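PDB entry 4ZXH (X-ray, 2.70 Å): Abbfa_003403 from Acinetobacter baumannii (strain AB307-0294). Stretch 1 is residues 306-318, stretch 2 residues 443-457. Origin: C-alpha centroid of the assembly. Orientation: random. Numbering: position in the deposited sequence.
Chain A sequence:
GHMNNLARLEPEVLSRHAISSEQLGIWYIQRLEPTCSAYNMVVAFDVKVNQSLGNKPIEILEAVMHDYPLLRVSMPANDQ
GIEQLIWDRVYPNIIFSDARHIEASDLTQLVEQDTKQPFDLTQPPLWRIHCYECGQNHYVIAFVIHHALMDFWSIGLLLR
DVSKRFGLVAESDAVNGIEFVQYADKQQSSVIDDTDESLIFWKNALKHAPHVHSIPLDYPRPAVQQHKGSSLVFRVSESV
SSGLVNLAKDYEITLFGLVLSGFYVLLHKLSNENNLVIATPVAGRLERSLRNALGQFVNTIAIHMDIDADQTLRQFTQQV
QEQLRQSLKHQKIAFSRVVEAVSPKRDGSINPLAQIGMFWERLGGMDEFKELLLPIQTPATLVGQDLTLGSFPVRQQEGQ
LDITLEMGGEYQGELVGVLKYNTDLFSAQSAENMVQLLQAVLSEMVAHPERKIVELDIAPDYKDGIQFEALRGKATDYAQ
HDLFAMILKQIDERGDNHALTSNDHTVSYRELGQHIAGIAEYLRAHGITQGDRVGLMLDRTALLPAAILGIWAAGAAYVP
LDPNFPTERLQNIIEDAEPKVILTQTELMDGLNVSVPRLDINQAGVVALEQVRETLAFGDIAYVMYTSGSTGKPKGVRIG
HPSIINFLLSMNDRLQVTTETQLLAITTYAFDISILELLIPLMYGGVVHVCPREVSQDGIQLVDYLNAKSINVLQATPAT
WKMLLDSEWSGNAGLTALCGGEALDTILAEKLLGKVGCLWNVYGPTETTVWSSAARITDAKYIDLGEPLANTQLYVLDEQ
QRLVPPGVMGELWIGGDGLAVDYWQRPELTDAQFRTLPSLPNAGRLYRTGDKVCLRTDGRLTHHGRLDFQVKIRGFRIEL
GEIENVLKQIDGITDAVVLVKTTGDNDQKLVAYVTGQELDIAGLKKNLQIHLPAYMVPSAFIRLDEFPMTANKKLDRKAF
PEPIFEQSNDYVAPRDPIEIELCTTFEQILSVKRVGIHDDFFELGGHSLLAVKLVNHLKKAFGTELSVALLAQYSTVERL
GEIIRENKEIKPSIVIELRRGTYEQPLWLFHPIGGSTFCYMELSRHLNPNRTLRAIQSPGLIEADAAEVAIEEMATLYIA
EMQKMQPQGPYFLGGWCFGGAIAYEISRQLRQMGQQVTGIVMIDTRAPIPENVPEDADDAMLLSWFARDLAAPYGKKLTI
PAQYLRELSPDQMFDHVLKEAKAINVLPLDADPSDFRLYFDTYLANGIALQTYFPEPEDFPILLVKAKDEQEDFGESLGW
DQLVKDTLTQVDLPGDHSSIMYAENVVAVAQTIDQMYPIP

Stretch 1 306-318: DIDADQTLRQFTQ
Stretch 2 443-457: SEMVAHPERKIVELD

Stretch 1 runs as a loop from Ile-307 to Thr-312 and then turns into a helix from Leu-313 onward; stretch 2 leaves a helix at His-448, makes a type I turn to Arg-451, is extended at Arg-451 and Lys-452, then takes helical phi/psi at Ile-453 to Glu-455 without the regular bonds. The helix axes approach to 11.5 Å at 112°. The two stretches bury 815 Å² between them, both sides summed. Most of the buried area comes from loop residues, though Leu-313, at the start of the helix, contributes the largest single share.

Ile-307 (m, m) points toward stretch 2, its CG2 4.3 Å from Ile-453 CD1. A type I turn, Asp-308 to Gln-311, follows, closed by Gln-311 N to Asp-308 O at 2.9 Å. It presents Ala-309 O to Val-454 N (3.0 Å), while Ala-309 CB lies 4.1 Å from Val-454 CB. Asp-310 (t) starts away from stretch 2, yet its OD1 forms a salt bridge with NZ of the extended Lys-452 (m, t, t, t) at 3.0 Å.

Gln-311 (phi/psi -62/146) and Thr-312 (-76/165) are extended, as is Lys-452 (-78/141). Gln-311 O accepts a nearly straight bond from Ile-453 N (3.1 Å, 171°), and Leu-313 N donates to Arg-451 O (3.1 Å). These two bonds flank a single antiparallel bridge, Thr-312 to Lys-452, with their CA atoms 4.1 Å apart. Thr-312 (p) also caps the helix, its OG1 accepting from Gln-315 N at 3.0 Å.

Leu-313 (m, t) is buried and spreads its methyls: CD1 reaches Met-445 CG at 3.6 Å, whereas CD2 meets Ile-453 CG1 at 3.8 Å and Leu-456 CD2 at 4.2 Å. Arg-314 (t, t, m) forms a salt bridge with Glu-450 (m, m), whose OE2 lies near the guanidinium plane, a very short 2.4 Å from Arg-314 NE. Phe-316 (t) offers a ring face to Ile-453 (m, t), with Phe-316 CG 3.6 Å from Ile-453 CD1. Finally, Thr-317 OG1 (m) donates to Leu-313 O at 2.6 Å and touches Met-445 CE at 3.5 Å.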

ATOM      1  N   ASP A 306       6.397 -23.187  -8.615  1.00 52.21           N
ATOM      2  CA  ASP A 306       7.648 -23.011  -7.904  1.00 57.98           C
ATOM      3  C   ASP A 306       8.765 -23.257  -8.900  1.00 57.47           C
ATOM      4  O   ASP A 306       9.043 -24.402  -9.242  1.00 71.94           O
ATOM      5  CB  ASP A 306       7.747 -23.956  -6.708  1.00 71.04           C
ATOM      6  CG  ASP A 306       8.865 -23.574  -5.752  1.00 82.50           C
ATOM      7  OD1 ASP A 306       9.721 -22.748  -6.133  1.00 91.29           O
ATOM      8  OD2 ASP A 306       8.884 -24.089  -4.616  1.00 81.49           O
ATOM      9  N   ILE A 307       9.370 -22.179  -9.397  1.00 52.63           N
ATOM     10  CA  ILE A 307      10.499 -22.286 -10.323  1.00 52.12           C
ATOM     11  C   ILE A 307      11.701 -22.927  -9.671  1.00 53.80           C
ATOM     12  O   ILE A 307      12.125 -22.509  -8.592  1.00 60.12           O
ATOM     13  CB  ILE A 307      10.970 -20.927 -10.858  1.00 49.44           C
ATOM     14  CG1 ILE A 307       9.795 -20.095 -11.351  1.00 47.35           C
ATOM     15  CG2 ILE A 307      11.997 -21.127 -11.972  1.00 49.37           C
ATOM     16  CD1 ILE A 307       9.079 -20.724 -12.462  1.00 52.20           C
ATOM     17  N   ASP A 308      12.241 -23.941 -10.338  1.00 49.61           N
ATOM     18  CA  ASP A 308      13.527 -24.513  -9.985  1.00 56.35           C
ATOM     19  C   ASP A 308      14.537 -24.145 -11.083  1.00 60.98           C
ATOM     20  O   ASP A 308      14.526 -24.741 -12.157  1.00 67.20           O
ATOM     21  CB  ASP A 308      13.389 -26.030  -9.826  1.00 62.68           C
ATOM     22  CG  ASP A 308      14.704 -26.723  -9.509  1.00 70.58           C
ATOM     23  OD1 ASP A 308      15.671 -26.065  -9.057  1.00 70.89           O
ATOM     24  OD2 ASP A 308      14.757 -27.953  -9.723  1.00 76.63           O
ATOM     25  N   ALA A 309      15.403 -23.169 -10.816  1.00 58.10           N
ATOM     26  CA  ALA A 309      16.350 -22.660 -11.821  1.00 62.43           C
ATOM     27  C   ALA A 309      17.290 -23.730 -12.381  1.00 65.94           C
ATOM     28  O   ALA A 309      17.954 -23.522 -13.397  1.00 54.18           O
ATOM     29  CB  ALA A 309      17.171 -21.515 -11.234  1.00 66.04           C
ATOM     30  N   ASP A 310      17.334 -24.873 -11.706  1.00 66.66           N
ATOM     31  CA  ASP A 310      18.208 -25.971 -12.082  1.00 68.67           C
ATOM     32  C   ASP A 310      17.591 -26.782 -13.221  1.00 61.55           C
ATOM     33  O   ASP A 310      18.296 -27.455 -13.960  1.00 71.72           O
ATOM     34  CB  ASP A 310      18.481 -26.848 -10.855  1.00 80.23           C
ATOM     35  CG  ASP A 310      19.606 -27.840 -11.072  1.00 89.73           C
ATOM     36  OD1 ASP A 310      20.429 -27.632 -11.989  1.00 91.00           O
ATOM     37  OD2 ASP A 310      19.669 -28.831 -10.313  1.00 94.20           O
ATOM     38  N   GLN A 311      16.273 -26.705 -13.366  1.00 60.52           N
ATOM     39  CA  GLN A 311      15.563 -27.382 -14.457  1.00 65.96           C
ATOM     40  C   GLN A 311      16.000 -26.876 -15.834  1.00 66.93           C
ATOM     41  O   GLN A 311      16.302 -25.699 -16.003  1.00 66.76           O
ATOM     42  CB  GLN A 311      14.043 -27.191 -14.312  1.00 75.22           C
ATOM     43  CG  GLN A 311      13.418 -27.806 -13.060  1.00 86.03           C
ATOM     44  CD  GLN A 311      13.442 -29.325 -13.075  1.00 98.13           C
ATOM     45  OE1 GLN A 311      13.150 -29.953 -14.095  1.00 99.58           O
ATOM     46  NE2 GLN A 311      13.805 -29.924 -11.942  1.00101.65           N
ATOM     47  N   THR A 312      16.028 -27.755 -16.825  1.00 69.00           N
ATOM     48  CA  THR A 312      16.213 -27.299 -18.198  1.00 71.17           C
ATOM     49  C   THR A 312      14.901 -26.698 -18.687  1.00 70.24           C
ATOM     50  O   THR A 312      13.863 -26.902 -18.063  1.00 77.72           O
ATOM     51  CB  THR A 312      16.650 -28.439 -19.132  1.00 76.95           C
ATOM     52  OG1 THR A 312      15.542 -29.313 -19.382  1.00 81.84           O
ATOM     53  CG2 THR A 312      17.789 -29.226 -18.512  1.00 74.96           C
ATOM     54  N   LEU A 313      14.925 -25.958 -19.791  1.00 68.33           N
ATOM     55  CA  LEU A 313      13.679 -25.406 -20.321  1.00 56.37           C
ATOM     56  C   LEU A 313      12.743 -26.512 -20.772  1.00 67.47           C
ATOM     57  O   LEU A 313      11.529 -26.362 -20.693  1.00 67.31           O
ATOM     58  CB  LEU A 313      13.931 -24.469 -21.495  1.00 54.59           C
ATOM     59  CG  LEU A 313      14.878 -23.298 -21.289  1.00 57.83           C
ATOM     60  CD1 LEU A 313      14.968 -22.498 -22.585  1.00 57.19           C
ATOM     61  CD2 LEU A 313      14.410 -22.438 -20.128  1.00 50.99           C
ATOM     62  N   ARG A 314      13.307 -27.609 -21.277  1.00 69.86           N
ATOM     63  CA  ARG A 314      12.488 -28.750 -21.664  1.00 74.11           C
ATOM     64  C   ARG A 314      11.767 -29.255 -20.429  1.00 68.18           C
ATOM     65  O   ARG A 314      10.537 -29.284 -20.374  1.00 71.07           O
ATOM     66  CB  ARG A 314      13.329 -29.868 -22.284  1.00 84.97           C
ATOM     67  CG  ARG A 314      12.545 -31.155 -22.544  1.00 90.11           C
ATOM     68  CD  ARG A 314      13.419 -32.256 -23.127  1.00 96.97           C
ATOM     69  NE  ARG A 314      14.134 -31.822 -24.328  1.00103.59           N
ATOM     70  CZ  ARG A 314      13.738 -32.055 -25.578  1.00107.53           C
ATOM     71  NH1 ARG A 314      12.615 -32.723 -25.820  1.00111.31           N
ATOM     72  NH2 ARG A 314      14.469 -31.614 -26.595  1.00105.94           N
ATOM     73  N   GLN A 315      12.552 -29.632 -19.432  1.00 62.15           N
ATOM     74  CA  GLN A 315      12.011 -30.156 -18.196  1.00 67.13           C
ATOM     75  C   GLN A 315      10.964 -29.220 -17.595  1.00 64.82           C
ATOM     76  O   GLN A 315       9.850 -29.640 -17.294  1.00 68.99           O
ATOM     77  CB  GLN A 315      13.145 -30.406 -17.204  1.00 68.40           C
ATOM     78  CG  GLN A 315      14.098 -31.509 -17.645  1.00 72.90           C
ATOM     79  CD  GLN A 315      15.252 -31.691 -16.683  1.00 77.39           C
ATOM     80  OE1 GLN A 315      15.696 -30.737 -16.038  1.00 72.46           O
ATOM     81  NE2 GLN A 315      15.741 -32.924 -16.570  1.00 82.30           N
ATOM     82  N   PHE A 316      11.316 -27.948 -17.457  1.00 60.84           N
ATOM     83  CA  PHE A 316      10.413 -26.963 -16.869  1.00 50.66           C
ATOM     84  C   PHE A 316       9.142 -26.726 -17.698  1.00 52.70           C
ATOM     85  O   PHE A 316       8.053 -26.582 -17.142  1.00 53.58           O
ATOM     86  CB  PHE A 316      11.145 -25.640 -16.666  1.00 48.39           C
ATOM     87  CG  PHE A 316      10.254 -24.532 -16.210  1.00 47.63           C
ATOM     88  CD1 PHE A 316       9.814 -24.481 -14.897  1.00 48.76           C
ATOM     89  CD2 PHE A 316       9.842 -23.545 -17.093  1.00 45.41           C
ATOM     90  CE1 PHE A 316       8.981 -23.475 -14.472  1.00 44.11           C
ATOM     91  CE2 PHE A 316       9.009 -22.528 -16.670  1.00 42.25           C
ATOM     92  CZ  PHE A 316       8.575 -22.494 -15.356  1.00 41.20           C
ATOM     93  N   THR A 317       9.274 -26.663 -19.018  1.00 54.10           N
ATOM     94  CA  THR A 317       8.097 -26.539 -19.874  1.00 53.80           C
ATOM     95  C   THR A 317       7.146 -27.716 -19.641  1.00 56.49           C
ATOM     96  O   THR A 317       5.932 -27.529 -19.542  1.00 54.10           O
ATOM     97  CB  THR A 317       8.464 -26.486 -21.363  1.00 58.65           C
ATOM     98  OG1 THR A 317       9.348 -25.386 -21.607  1.00 64.11           O
ATOM     99  CG2 THR A 317       7.224 -26.295 -22.181  1.00 57.16           C
ATOM    100  N   GLN A 318       7.702 -28.923 -19.531  1.00 59.88           N
ATOM    101  CA  GLN A 318       6.895 -30.109 -19.236  1.00 65.10           C
ATOM    102  C   GLN A 318       6.238 -29.993 -17.850  1.00 61.61           C
ATOM    103  O   GLN A 318       5.080 -30.379 -17.661  1.00 59.95           O
ATOM    104  CB  GLN A 318       7.746 -31.384 -19.333  1.00 71.36           C
ATOM    105  CG  GLN A 318       8.255 -31.676 -20.754  1.00 83.44           C
ATOM    106  CD  GLN A 318       9.011 -32.997 -20.869  1.00 93.58           C
ATOM    107  OE1 GLN A 318       9.933 -33.278 -20.097  1.00 99.61           O
ATOM    108  NE2 GLN A 318       8.627 -33.807 -21.847  1.00 93.10           N
ATOM    109  N   SER A 443      13.060 -16.717 -28.217  1.00 58.86           N
ATOM    110  CA  SER A 443      14.147 -17.046 -29.145  1.00 64.90           C
ATOM    111  C   SER A 443      15.095 -18.056 -28.529  1.00 71.97           C
ATOM    112  O   SER A 443      15.394 -19.083 -29.144  1.00 70.01           O
ATOM    113  CB  SER A 443      14.935 -15.799 -29.560  1.00 67.50           C
ATOM    114  OG  SER A 443      14.241 -15.043 -30.535  1.00 73.07           O
ATOM    115  N   GLU A 444      15.560 -17.758 -27.312  1.00 73.56           N
ATOM    116  CA  GLU A 444      16.536 -18.611 -26.631  1.00 72.70           C
ATOM    117  C   GLU A 444      15.944 -19.990 -26.327  1.00 73.63           C
ATOM    118  O   GLU A 444      16.676 -20.974 -26.223  1.00 82.05           O
ATOM    119  CB  GLU A 444      17.044 -17.949 -25.346  1.00 60.42           C
ATOM    120  N   MET A 445      14.621 -20.067 -26.207  1.00 66.00           N
ATOM    121  CA  MET A 445      13.959 -21.359 -26.038  1.00 65.94           C
ATOM    122  C   MET A 445      14.096 -22.242 -27.294  1.00 72.68           C
ATOM    123  O   MET A 445      14.451 -23.417 -27.176  1.00 74.53           O
ATOM    124  CB  MET A 445      12.470 -21.184 -25.678  1.00 58.45           C
ATOM    125  CG  MET A 445      12.201 -20.934 -24.193  1.00 61.05           C
ATOM    126  SD  MET A 445      10.469 -20.648 -23.732  1.00 52.86           S
ATOM    127  CE  MET A 445       9.943 -22.249 -23.135  1.00 64.19           C
ATOM    128  N   VAL A 446      13.818 -21.707 -28.488  1.00 68.42           N
ATOM    129  CA  VAL A 446      13.887 -22.560 -29.679  1.00 75.08           C
ATOM    130  C   VAL A 446      15.340 -22.891 -30.024  1.00 76.30           C
ATOM    131  O   VAL A 446      15.626 -23.988 -30.503  1.00 74.01           O
ATOM    132  CB  VAL A 446      13.196 -21.939 -30.943  1.00 68.14           C
ATOM    133  CG1 VAL A 446      11.708 -21.629 -30.674  1.00 60.26           C
ATOM    134  CG2 VAL A 446      13.966 -20.725 -31.489  1.00 70.03           C
ATOM    135  N   ALA A 447      16.253 -21.962 -29.746  1.00 77.55           N
ATOM    136  CA  ALA A 447      17.653 -22.124 -30.124  1.00 73.90           C
ATOM    137  C   ALA A 447      18.428 -23.059 -29.179  1.00 76.11           C
ATOM    138  O   ALA A 447      19.249 -23.858 -29.633  1.00 83.56           O
ATOM    139  CB  ALA A 447      18.330 -20.757 -30.200  1.00 63.20           C
ATOM    140  N   HIS A 448      18.176 -22.970 -27.875  1.00 86.00           N
ATOM    141  CA  HIS A 448      18.888 -23.820 -26.920  1.00 85.23           C
ATOM    142  C   HIS A 448      17.977 -24.541 -25.934  1.00 76.83           C
ATOM    143  O   HIS A 448      18.033 -24.265 -24.739  1.00 69.38           O
ATOM    144  CB  HIS A 448      19.909 -22.994 -26.143  1.00 88.54           C
ATOM    145  CG  HIS A 448      20.928 -22.335 -27.015  1.00101.74           C
ATOM    146  ND1 HIS A 448      20.862 -21.002 -27.361  1.00104.02           N
ATOM    147  CD2 HIS A 448      22.015 -22.836 -27.648  1.00107.07           C
ATOM    148  CE1 HIS A 448      21.880 -20.704 -28.148  1.00106.58           C
ATOM    149  NE2 HIS A 448      22.593 -21.799 -28.340  1.00109.28           N
ATOM    150  N   PRO A 449      17.166 -25.495 -26.430  1.00 78.44           N
ATOM    151  CA  PRO A 449      16.145 -26.227 -25.663  1.00 76.82           C
ATOM    152  C   PRO A 449      16.626 -26.855 -24.352  1.00 80.83           C
ATOM    153  O   PRO A 449      15.831 -26.961 -23.418  1.00 85.62           O
ATOM    154  CB  PRO A 449      15.710 -27.333 -26.629  1.00 75.90           C
ATOM    155  CG  PRO A 449      16.005 -26.800 -27.976  1.00 78.73           C
ATOM    156  CD  PRO A 449      17.243 -25.971 -27.823  1.00 78.28           C
ATOM    157  N   GLU A 450      17.890 -27.264 -24.280  1.00 78.04           N
ATOM    158  CA  GLU A 450      18.361 -28.039 -23.138  1.00 80.54           C
ATOM    159  C   GLU A 450      19.072 -27.195 -22.103  1.00 81.77           C
ATOM    160  O   GLU A 450      19.521 -27.714 -21.084  1.00 90.37           O
ATOM    161  CB  GLU A 450      19.295 -29.160 -23.596  1.00 91.88           C
ATOM    162  CG  GLU A 450      18.623 -30.212 -24.477  1.00102.70           C
ATOM    163  CD  GLU A 450      17.357 -30.789 -23.858  1.00108.57           C
ATOM    164  OE1 GLU A 450      17.292 -30.935 -22.615  1.00107.96           O
ATOM    165  OE2 GLU A 450      16.419 -31.096 -24.624  1.00113.10           O
ATOM    166  N   ARG A 451      19.178 -25.897 -22.363  1.00 75.44           N
ATOM    167  CA  ARG A 451      19.876 -25.005 -21.451  1.00 74.04           C
ATOM    168  C   ARG A 451      19.106 -24.884 -20.132  1.00 72.89           C
ATOM    169  O   ARG A 451      17.874 -24.917 -20.128  1.00 78.50           O
ATOM    170  CB  ARG A 451      20.080 -23.635 -22.108  1.00 76.84           C
ATOM    171  CG  ARG A 451      21.009 -22.689 -21.351  1.00 80.75           C
ATOM    172  CD  ARG A 451      21.390 -21.488 -22.211  1.00 81.25           C
ATOM    173  NE  ARG A 451      22.521 -21.751 -23.104  1.00 79.87           N
ATOM    174  CZ  ARG A 451      22.813 -21.012 -24.172  1.00 82.12           C
ATOM    175  NH1 ARG A 451      22.039 -19.990 -24.513  1.00 85.62           N
ATOM    176  NH2 ARG A 451      23.861 -21.309 -24.919  1.00 82.86           N
ATOM    177  N   LYS A 452      19.842 -24.776 -19.023  1.00 68.83           N
ATOM    178  CA  LYS A 452      19.264 -24.626 -17.684  1.00 58.27           C
ATOM    179  C   LYS A 452      18.798 -23.196 -17.433  1.00 58.53           C
ATOM    180  O   LYS A 452      19.460 -22.240 -17.829  1.00 60.91           O
ATOM    181  CB  LYS A 452      20.275 -25.035 -16.600  1.00 60.69           C
ATOM    182  CG  LYS A 452      20.472 -26.534 -16.440  1.00 61.43           C
ATOM    183  CD  LYS A 452      21.421 -26.851 -15.295  1.00 65.26           C
ATOM    184  CE  LYS A 452      21.475 -28.358 -15.014  1.00 74.06           C
ATOM    185  NZ  LYS A 452      22.425 -28.695 -13.903  1.00 75.05           N
ATOM    186  N   ILE A 453      17.658 -23.061 -16.768  1.00 53.71           N
ATOM    187  CA  ILE A 453      17.043 -21.765 -16.526  1.00 51.47           C
ATOM    188  C   ILE A 453      18.011 -20.752 -15.899  1.00 63.06           C
ATOM    189  O   ILE A 453      17.974 -19.569 -16.234  1.00 68.02           O
ATOM    190  CB  ILE A 453      15.785 -21.925 -15.638  1.00 49.86           C
ATOM    191  CG1 ILE A 453      14.728 -22.739 -16.386  1.00 51.04           C
ATOM    192  CG2 ILE A 453      15.219 -20.567 -15.223  1.00 54.75           C
ATOM    193  CD1 ILE A 453      13.392 -22.798 -15.720  1.00 49.69           C
ATOM    194  N   VAL A 454      18.889 -21.208 -15.014  1.00 56.89           N
ATOM    195  CA  VAL A 454      19.934 -20.334 -14.474  1.00 61.90           C
ATOM    196  C   VAL A 454      20.949 -19.911 -15.558  1.00 68.32           C
ATOM    197  O   VAL A 454      21.279 -18.724 -15.668  1.00 69.88           O
ATOM    198  CB  VAL A 454      20.677 -21.007 -13.287  1.00 54.33           C
ATOM    199  CG1 VAL A 454      21.019 -22.470 -13.598  1.00 52.14           C
ATOM    200  CG2 VAL A 454      21.927 -20.232 -12.925  1.00 50.96           C
ATOM    201  N   GLU A 455      21.416 -20.873 -16.363  1.00 64.85           N
ATOM    202  CA  GLU A 455      22.396 -20.632 -17.436  1.00 65.98           C
ATOM    203  C   GLU A 455      21.881 -19.688 -18.523  1.00 65.18           C
ATOM    204  O   GLU A 455      22.638 -19.242 -19.388  1.00 67.70           O
ATOM    205  CB  GLU A 455      22.805 -21.950 -18.108  1.00 73.04           C
ATOM    206  CG  GLU A 455      23.554 -22.959 -17.249  1.00 81.71           C
ATOM    207  CD  GLU A 455      23.681 -24.324 -17.940  1.00 92.80           C
ATOM    208  OE1 GLU A 455      23.021 -24.548 -18.985  1.00 88.76           O
ATOM    209  OE2 GLU A 455      24.457 -25.172 -17.445  1.00100.35           O
ATOM    210  N   LEU A 456      20.586 -19.415 -18.490  1.00 53.98           N
ATOM    211  CA  LEU A 456      19.930 -18.649 -19.533  1.00 61.23           C
ATOM    212  C   LEU A 456      20.111 -17.154 -19.326  1.00 66.54           C
ATOM    213  O   LEU A 456      19.737 -16.608 -18.285  1.00 68.36           O
ATOM    214  CB  LEU A 456      18.444 -19.007 -19.574  1.00 58.34           C
ATOM    215  CG  LEU A 456      17.531 -18.231 -20.517  1.00 53.97           C
ATOM    216  CD1 LEU A 456      17.827 -18.547 -21.955  1.00 65.57           C
ATOM    217  CD2 LEU A 456      16.101 -18.554 -20.191  1.00 59.38           C
ATOM    218  N   ASP A 457      20.680 -16.486 -20.323  1.00 69.66           N
ATOM    219  CA  ASP A 457      20.908 -15.052 -20.216  1.00 65.49           C
ATOM    220  C   ASP A 457      19.987 -14.326 -21.193  1.00 59.40           C
ATOM    221  O   ASP A 457      20.054 -14.529 -22.403  1.00 64.69           O
ATOM    222  CB  ASP A 457      22.381 -14.716 -20.472  1.00 72.07           C
ATOM    223  CG  ASP A 457      22.850 -13.497 -19.692  1.00 76.14           C
ATOM    224  OD1 ASP A 457      21.986 -12.683 -19.283  1.00 83.53           O
ATOM    225  OD2 ASP A 457      24.082 -13.353 -19.486  1.00 68.45           O
TER